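Local coordinates for protein malonyl CoA reductase (malonate semialdehyde-forming) (Sulfolobus tokodaii, PDB 2EP5) that probably reduces malonyl-CoA to malonate semialdehyde with NADPH, as a member of the aspartate-semialdehyde dehydrogenase family, at residues Ile5-Gly11 with Val78-Ala84; Val104-Ala108 with Thr337-Val341. Residue numbers count along the deposited sequence, not the author numbering.

Contact 1: Ile5-Gly11 with Val78-Ala84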
ATOM      1  N   ILE A   5      -5.065 -19.101  38.370  1.00 35.22           N
ATOM      2  CA  ILE A   5      -5.019 -20.370  37.656  1.00 32.46           C
ATOM      3  C   ILE A   5      -3.755 -20.250  36.811  1.00 31.51           C
ATOM      4  O   ILE A   5      -3.642 -19.358  35.967  1.00 30.24           O
ATOM      5  CB  ILE A   5      -6.243 -20.558  36.724  1.00 32.58           C
ATOM      6  CG1 ILE A   5      -7.500 -20.823  37.549  1.00 34.20           C
ATOM      7  CG2 ILE A   5      -6.015 -21.726  35.785  1.00 31.36           C
ATOM      8  CD1 ILE A   5      -7.915 -19.676  38.433  1.00 38.62           C
ATOM      9  N   LYS A   6      -2.797 -21.136  37.054  1.00 30.52           N
ATOM     10  CA  LYS A   6      -1.532 -21.109  36.331  1.00 30.50           C
ATOM     11  C   LYS A   6      -1.622 -21.698  34.929  1.00 29.40           C
ATOM     12  O   LYS A   6      -2.063 -22.830  34.747  1.00 30.45           O
ATOM     13  CB  LYS A   6      -0.469 -21.837  37.151  1.00 32.53           C
ATOM     14  CG  LYS A   6      -0.163 -21.131  38.463  1.00 35.47           C
ATOM     15  CD  LYS A   6       0.864 -21.878  39.290  1.00 36.46           C
ATOM     16  CE  LYS A   6       1.372 -21.002  40.429  1.00 41.11           C
ATOM     17  NZ  LYS A   6       0.265 -20.391  41.229  1.00 42.65           N
ATOM     18  N   VAL A   7      -1.197 -20.924  33.938  1.00 28.35           N
ATOM     19  CA  VAL A   7      -1.244 -21.382  32.554  1.00 25.24           C
ATOM     20  C   VAL A   7       0.100 -21.285  31.832  1.00 25.52           C
ATOM     21  O   VAL A   7       0.988 -20.527  32.227  1.00 24.85           O
ATOM     22  CB  VAL A   7      -2.291 -20.579  31.741  1.00 25.18           C
ATOM     23  CG1 VAL A   7      -3.649 -20.638  32.439  1.00 22.79           C
ATOM     24  CG2 VAL A   7      -1.829 -19.126  31.564  1.00 19.67           C
ATOM     25  N   SER A   8       0.253 -22.083  30.783  1.00 24.89           N
ATOM     26  CA  SER A   8       1.464 -22.046  29.975  1.00 24.31           C
ATOM     27  C   SER A   8       0.986 -21.752  28.553  1.00 23.34           C
ATOM     28  O   SER A   8      -0.191 -21.927  28.249  1.00 20.74           O
ATOM     29  CB  SER A   8       2.199 -23.384  30.024  1.00 22.87           C
ATOM     30  OG  SER A   8       1.494 -24.383  29.326  1.00 23.61           O
ATOM     31  N   LEU A   9       1.890 -21.305  27.689  1.00 24.07           N
ATOM     32  CA  LEU A   9       1.522 -20.974  26.316  1.00 23.77           C
ATOM     33  C   LEU A   9       2.459 -21.573  25.269  1.00 24.08           C
ATOM     34  O   LEU A   9       3.658 -21.283  25.261  1.00 24.19           O
ATOM     35  CB  LEU A   9       1.477 -19.452  26.150  1.00 22.15           C
ATOM     36  CG  LEU A   9       1.116 -18.895  24.765  1.00 26.12           C
ATOM     37  CD1 LEU A   9      -0.312 -19.291  24.397  1.00 22.45           C
ATOM     38  CD2 LEU A   9       1.271 -17.372  24.764  1.00 21.69           C
ATOM     39  N   LEU A  10       1.901 -22.415  24.399  1.00 22.75           N
ATOM     40  CA  LEU A  10       2.657 -23.041  23.315  1.00 22.04           C
ATOM     41  C   LEU A  10       2.594 -22.124  22.086  1.00 21.63           C
ATOM     42  O   LEU A  10       1.558 -21.527  21.811  1.00 17.13           O
ATOM     43  CB  LEU A  10       2.062 -24.411  22.977  1.00 23.02           C
ATOM     44  CG  LEU A  10       2.510 -25.653  23.774  1.00 25.71           C
ATOM     45  CD1 LEU A  10       2.673 -25.343  25.260  1.00 26.05           C
ATOM     46  CD2 LEU A  10       1.491 -26.751  23.561  1.00 22.39           C
ATOM     47  N   GLY A  11       3.699 -22.015  21.354  1.00 21.41           N
ATOM     48  CA  GLY A  11       3.721 -21.145  20.194  1.00 23.12           C
ATOM     49  C   GLY A  11       3.401 -19.726  20.637  1.00 23.49           C
ATOM     50  O   GLY A  11       2.435 -19.123  20.171  1.00 23.37           O
ATOM     51  N   VAL A  78       1.591 -26.801  35.575  1.00 34.88           N
ATOM     52  CA  VAL A  78       0.608 -25.890  34.998  1.00 34.10           C
ATOM     53  C   VAL A  78      -0.816 -26.418  35.128  1.00 32.60           C
ATOM     54  O   VAL A  78      -1.061 -27.612  34.982  1.00 31.49           O
ATOM     55  CB  VAL A  78       0.891 -25.615  33.501  1.00 35.03           C
ATOM     56  CG1 VAL A  78      -0.077 -24.569  32.980  1.00 34.72           C
ATOM     57  CG2 VAL A  78       2.327 -25.145  33.315  1.00 35.12           C
ATOM     58  N   ASP A  79      -1.752 -25.515  35.408  1.00 31.19           N
ATOM     59  CA  ASP A  79      -3.151 -25.883  35.547  1.00 30.10           C
ATOM     60  C   ASP A  79      -3.781 -26.145  34.187  1.00 29.49           C
ATOM     61  O   ASP A  79      -4.543 -27.096  34.025  1.00 30.31           O
ATOM     62  CB  ASP A  79      -3.929 -24.778  36.264  1.00 33.26           C
ATOM     63  CG  ASP A  79      -3.698 -24.779  37.764  1.00 35.77           C
ATOM     64  OD1 ASP A  79      -3.956 -25.822  38.406  1.00 36.99           O
ATOM     65  OD2 ASP A  79      -3.262 -23.737  38.298  1.00 37.81           O
ATOM     66  N   VAL A  80      -3.467 -25.292  33.216  1.00 26.82           N
ATOM     67  CA  VAL A  80      -3.998 -25.432  31.864  1.00 25.24           C
ATOM     68  C   VAL A  80      -2.954 -25.018  30.838  1.00 24.34           C
ATOM     69  O   VAL A  80      -2.228 -24.045  31.030  1.00 26.60           O
ATOM     70  CB  VAL A  80      -5.252 -24.553  31.656  1.00 26.28           C
ATOM     71  CG1 VAL A  80      -5.771 -24.707  30.228  1.00 23.56           C
ATOM     72  CG2 VAL A  80      -6.324 -24.934  32.656  1.00 24.19           C
ATOM     73  N   VAL A  81      -2.866 -25.769  29.753  1.00 23.12           N
ATOM     74  CA  VAL A  81      -1.920 -25.448  28.702  1.00 20.72           C
ATOM     75  C   VAL A  81      -2.693 -24.845  27.544  1.00 21.89           C
ATOM     76  O   VAL A  81      -3.639 -25.455  27.042  1.00 21.77           O
ATOM     77  CB  VAL A  81      -1.192 -26.691  28.192  1.00 20.72           C
ATOM     78  CG1 VAL A  81      -0.171 -26.288  27.139  1.00 19.67           C
ATOM     79  CG2 VAL A  81      -0.512 -27.407  29.342  1.00 19.74           C
ATOM     80  N   LEU A  82      -2.312 -23.634  27.149  1.00 20.76           N
ATOM     81  CA  LEU A  82      -2.953 -22.959  26.028  1.00 20.60           C
ATOM     82  C   LEU A  82      -2.011 -23.142  24.846  1.00 19.84           C
ATOM     83  O   LEU A  82      -0.796 -23.183  25.022  1.00 19.50           O
ATOM     84  CB  LEU A  82      -3.144 -21.472  26.326  1.00 19.98           C
ATOM     85  CG  LEU A  82      -3.781 -21.103  27.667  1.00 21.66           C
ATOM     86  CD1 LEU A  82      -4.145 -19.636  27.622  1.00 19.75           C
ATOM     87  CD2 LEU A  82      -5.020 -21.938  27.944  1.00 19.03           C
ATOM     88  N   SER A  83      -2.563 -23.249  23.645  1.00 20.57           N
ATOM     89  CA  SER A  83      -1.734 -23.472  22.471  1.00 19.68           C
ATOM     90  C   SER A  83      -2.061 -22.605  21.266  1.00 20.04           C
ATOM     91  O   SER A  83      -3.224 -22.453  20.878  1.00 16.75           O
ATOM     92  CB  SER A  83      -1.816 -24.946  22.059  1.00 20.11           C
ATOM     93  OG  SER A  83      -0.963 -25.216  20.959  1.00 23.00           O
ATOM     94  N   ALA A  84      -1.008 -22.045  20.679  1.00 19.99           N
ATOM     95  CA  ALA A  84      -1.120 -21.213  19.492  1.00 21.89           C
ATOM     96  C   ALA A  84      -0.112 -21.755  18.490  1.00 21.50           C
ATOM     97  O   ALA A  84       0.339 -21.045  17.599  1.00 22.77           O
ATOM     98  CB  ALA A  84      -0.803 -19.766  19.827  1.00 23.48           C
TER
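Strands 5-10 and 80-83 run parallel, Val-7 beside Val-80 and Leu-10 beside Ser-83, and are joined through their backbones. Ser-8 N donates to Val-80 O (3.2 Å) and Ser-8 O accepts from Leu-82 N (2.9 Å); Leu-10 N then donates to Leu-82 O (2.9 Å) and Leu-10 O accepts from Ala-84 N (2.9 Å). At the start, Lys-6 O takes both Asp-79 N (2.8 Å) and Val-80 N (3.2 Å), while Lys-6 N is met by a side chain, Asp-79 OD2, at 2.9 Å. These are the two central strands of the Rossmann-type NAD(P)-binding sheet, where the chain returns beside its first strand. The backbone of Val-7 pairs instead with Glu-31 and Val-33, and that of Leu-9 with Lys-34, of strand 30-36. Leu-82 packs against Val-7 (CG to CB, 4.4 Å) on the face covered by helix 15-24; on the other, Leu-10 CD1 meets Val-81 CG1 at 3.5 Å. Ser-83 OG is bound by Glu-94, whereas buried Ser-8 OG, 3.3 Å from Val-81 CG1, finds no polar partner in the model.

Contact 2: Val104-Ala108 with Thr337-Val341; sequences VVSNA and TILTV
Val-105 lays its side chain over one flank of helix 334-347, CG1 lying 3.8 Å from Thr-337 CG2 and 4.2 Å from Thr-340 CG2, and CG2 4.1 Å from Val-341 CG2. Its chi1 is t, as is that of Val-341; both threonines are m. Residues 104-106 are extended (phi/psi near -120/130), and 337-341 are regular helix, with Val-341 N bonded to Thr-337 O at 3.1 Å. The segment axes approach to 8.8 Å, their N-to-C directions 147° apart, so the helix runs roughly antiparallel to the strand. The nearest CA pair is Asn-107 and Thr-337, 6.6 Å apart. Past the strand, Asn-107 (phi/psi -105/12, chi1 p) brings OD1 within 3.2 Å of Thr-337 OG1, a possible hydrogen bond, since that hydroxyl also meets Ala-333 O and, as its strongest partner, Asn-148. Ser-106 points away from the helix; its OG accepts from Ala-108 N at 3.0 Å, an ST turn. The arrangement is helix-on-sheet packing in which the C-terminal helix covers the Rossmann-type sheet beside helix 15-24. Asn-107 lies about 8 Å, side chain to side chain, from Cys-151, the predicted acyl-thioester nucleophile. Val-105 alone on the strand supplies the methyl packing, and just past the strand's C-terminal end the contact turns polar with the possible, shared Asn-107/Thr-337 hydrogen bond, so the helix is held against this strand chiefly by close packing rather than by directional bonds.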
ATOM      1  N   VAL A 104      -5.504 -29.253  27.701  1.00 25.30           N
ATOM      2  CA  VAL A 104      -5.057 -28.388  26.615  1.00 24.07           C
ATOM      3  C   VAL A 104      -6.195 -27.676  25.889  1.00 24.54           C
ATOM      4  O   VAL A 104      -7.187 -28.306  25.508  1.00 25.74           O
ATOM      5  CB  VAL A 104      -4.264 -29.200  25.555  1.00 25.45           C
ATOM      6  CG1 VAL A 104      -3.769 -28.282  24.448  1.00 22.56           C
ATOM      7  CG2 VAL A 104      -3.102 -29.926  26.209  1.00 24.78           C
ATOM      8  N   VAL A 105      -6.037 -26.364  25.703  1.00 22.91           N
ATOM      9  CA  VAL A 105      -7.002 -25.528  24.980  1.00 20.46           C
ATOM     10  C   VAL A 105      -6.177 -24.925  23.841  1.00 22.26           C
ATOM     11  O   VAL A 105      -5.270 -24.114  24.069  1.00 22.67           O
ATOM     12  CB  VAL A 105      -7.570 -24.393  25.857  1.00 19.62           C
ATOM     13  CG1 VAL A 105      -8.611 -23.603  25.069  1.00 18.14           C
ATOM     14  CG2 VAL A 105      -8.196 -24.964  27.114  1.00 17.57           C
ATOM     15  N   SER A 106      -6.497 -25.324  22.616  1.00 20.80           N
ATOM     16  CA  SER A 106      -5.733 -24.893  21.454  1.00 21.40           C
ATOM     17  C   SER A 106      -6.519 -24.293  20.297  1.00 22.21           C
ATOM     18  O   SER A 106      -7.660 -24.693  20.034  1.00 24.06           O
ATOM     19  CB  SER A 106      -4.926 -26.092  20.945  1.00 20.17           C
ATOM     20  OG  SER A 106      -4.520 -25.910  19.606  1.00 21.87           O
ATOM     21  N   ASN A 107      -5.910 -23.329  19.601  1.00 19.91           N
ATOM     22  CA  ASN A 107      -6.577 -22.738  18.451  1.00 19.51           C
ATOM     23  C   ASN A 107      -5.971 -23.228  17.138  1.00 17.94           C
ATOM     24  O   ASN A 107      -6.259 -22.693  16.073  1.00 20.10           O
ATOM     25  CB  ASN A 107      -6.618 -21.189  18.527  1.00 17.33           C
ATOM     26  CG  ASN A 107      -5.251 -20.540  18.780  1.00 19.00           C
ATOM     27  OD1 ASN A 107      -5.135 -19.643  19.622  1.00 19.85           O
ATOM     28  ND2 ASN A 107      -4.230 -20.963  18.044  1.00 14.58           N
ATOM     29  N   ALA A 108      -5.138 -24.262  17.219  1.00 19.20           N
ATOM     30  CA  ALA A 108      -4.529 -24.858  16.025  1.00 20.37           C
ATOM     31  C   ALA A 108      -5.545 -25.841  15.441  1.00 20.91           C
ATOM     32  O   ALA A 108      -6.317 -26.448  16.176  1.00 21.27           O
ATOM     33  CB  ALA A 108      -3.245 -25.585  16.388  1.00 18.87           C
ATOM     34  N   THR A 337      -9.623 -18.146  22.798  1.00 18.32           N
ATOM     35  CA  THR A 337      -8.975 -19.218  23.538  1.00 19.04           C
ATOM     36  C   THR A 337      -9.011 -18.859  25.022  1.00 20.76           C
ATOM     37  O   THR A 337      -9.358 -19.677  25.873  1.00 21.53           O
ATOM     38  CB  THR A 337      -7.510 -19.389  23.112  1.00 18.14           C
ATOM     39  OG1 THR A 337      -7.460 -19.793  21.743  1.00 16.46           O
ATOM     40  CG2 THR A 337      -6.816 -20.443  23.976  1.00 17.48           C
ATOM     41  N   ILE A 338      -8.651 -17.618  25.320  1.00 22.45           N
ATOM     42  CA  ILE A 338      -8.631 -17.135  26.692  1.00 22.38           C
ATOM     43  C   ILE A 338     -10.058 -17.098  27.233  1.00 22.09           C
ATOM     44  O   ILE A 338     -10.303 -17.441  28.394  1.00 22.30           O
ATOM     45  CB  ILE A 338      -7.973 -15.725  26.749  1.00 22.06           C
ATOM     46  CG1 ILE A 338      -6.476 -15.851  26.436  1.00 20.39           C
ATOM     47  CG2 ILE A 338      -8.193 -15.080  28.111  1.00 22.23           C
ATOM     48  CD1 ILE A 338      -5.767 -14.520  26.226  1.00 17.28           C
ATOM     49  N   LEU A 339     -11.001 -16.697  26.386  1.00 21.09           N
ATOM     50  CA  LEU A 339     -12.402 -16.621  26.792  1.00 21.63           C
ATOM     51  C   LEU A 339     -12.927 -18.034  27.040  1.00 21.70           C
ATOM     52  O   LEU A 339     -13.780 -18.256  27.904  1.00 22.56           O
ATOM     53  CB  LEU A 339     -13.251 -15.950  25.702  1.00 20.12           C
ATOM     54  CG  LEU A 339     -14.411 -15.045  26.141  1.00 20.05           C
ATOM     55  CD1 LEU A 339     -15.547 -15.178  25.145  1.00 17.80           C
ATOM     56  CD2 LEU A 339     -14.907 -15.401  27.523  1.00 16.67           C
ATOM     57  N   THR A 340     -12.418 -18.992  26.271  1.00 21.94           N
ATOM     58  CA  THR A 340     -12.842 -20.375  26.425  1.00 20.81           C
ATOM     59  C   THR A 340     -12.409 -20.878  27.789  1.00 20.01           C
ATOM     60  O   THR A 340     -13.170 -21.566  28.467  1.00 19.14           O
ATOM     61  CB  THR A 340     -12.253 -21.275  25.315  1.00 22.23           C
ATOM     62  OG1 THR A 340     -12.744 -20.836  24.040  1.00 22.53           O
ATOM     63  CG2 THR A 340     -12.665 -22.732  25.529  1.00 20.09           C
ATOM     64  N   VAL A 341     -11.192 -20.523  28.201  1.00 19.84           N
ATOM     65  CA  VAL A 341     -10.698 -20.941  29.513  1.00 19.92           C
ATOM     66  C   VAL A 341     -11.555 -20.303  30.613  1.00 20.78           C
ATOM     67  O   VAL A 341     -11.927 -20.970  31.583  1.00 18.81           O
ATOM     68  CB  VAL A 341      -9.212 -20.538  29.750  1.00 18.25           C
ATOM     69  CG1 VAL A 341      -8.768 -21.016  31.125  1.00 15.97           C
ATOM     70  CG2 VAL A 341      -8.316 -21.146  28.681  1.00 14.66           C
TER

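In the fold
Both contacts are largely buried and belong to one parallel sheet: contact 1 joins two of its strands, contact 2 joins the next strand to the C-terminal helix lying on its face. Strand 80-83 connects them, since Val-105 N probably bonds to Val-81 O and Val-105 O to Ser-83 N, each at 2.9 Å. Contact 1 works mainly through backbone hydrogen bonds and buries 630 Å², with exposed Lys-6 and Asp-79 at its outer end; contact 2, nearer the chain centre, buries 206 Å² through side chains. They meet on one sheet face, where Leu-82 CD2 touches Val-341 CG2 at 3.5 Å, and at the strand ends, where Ala-84 CA lies 3.4 Å from Asn-107 ND2.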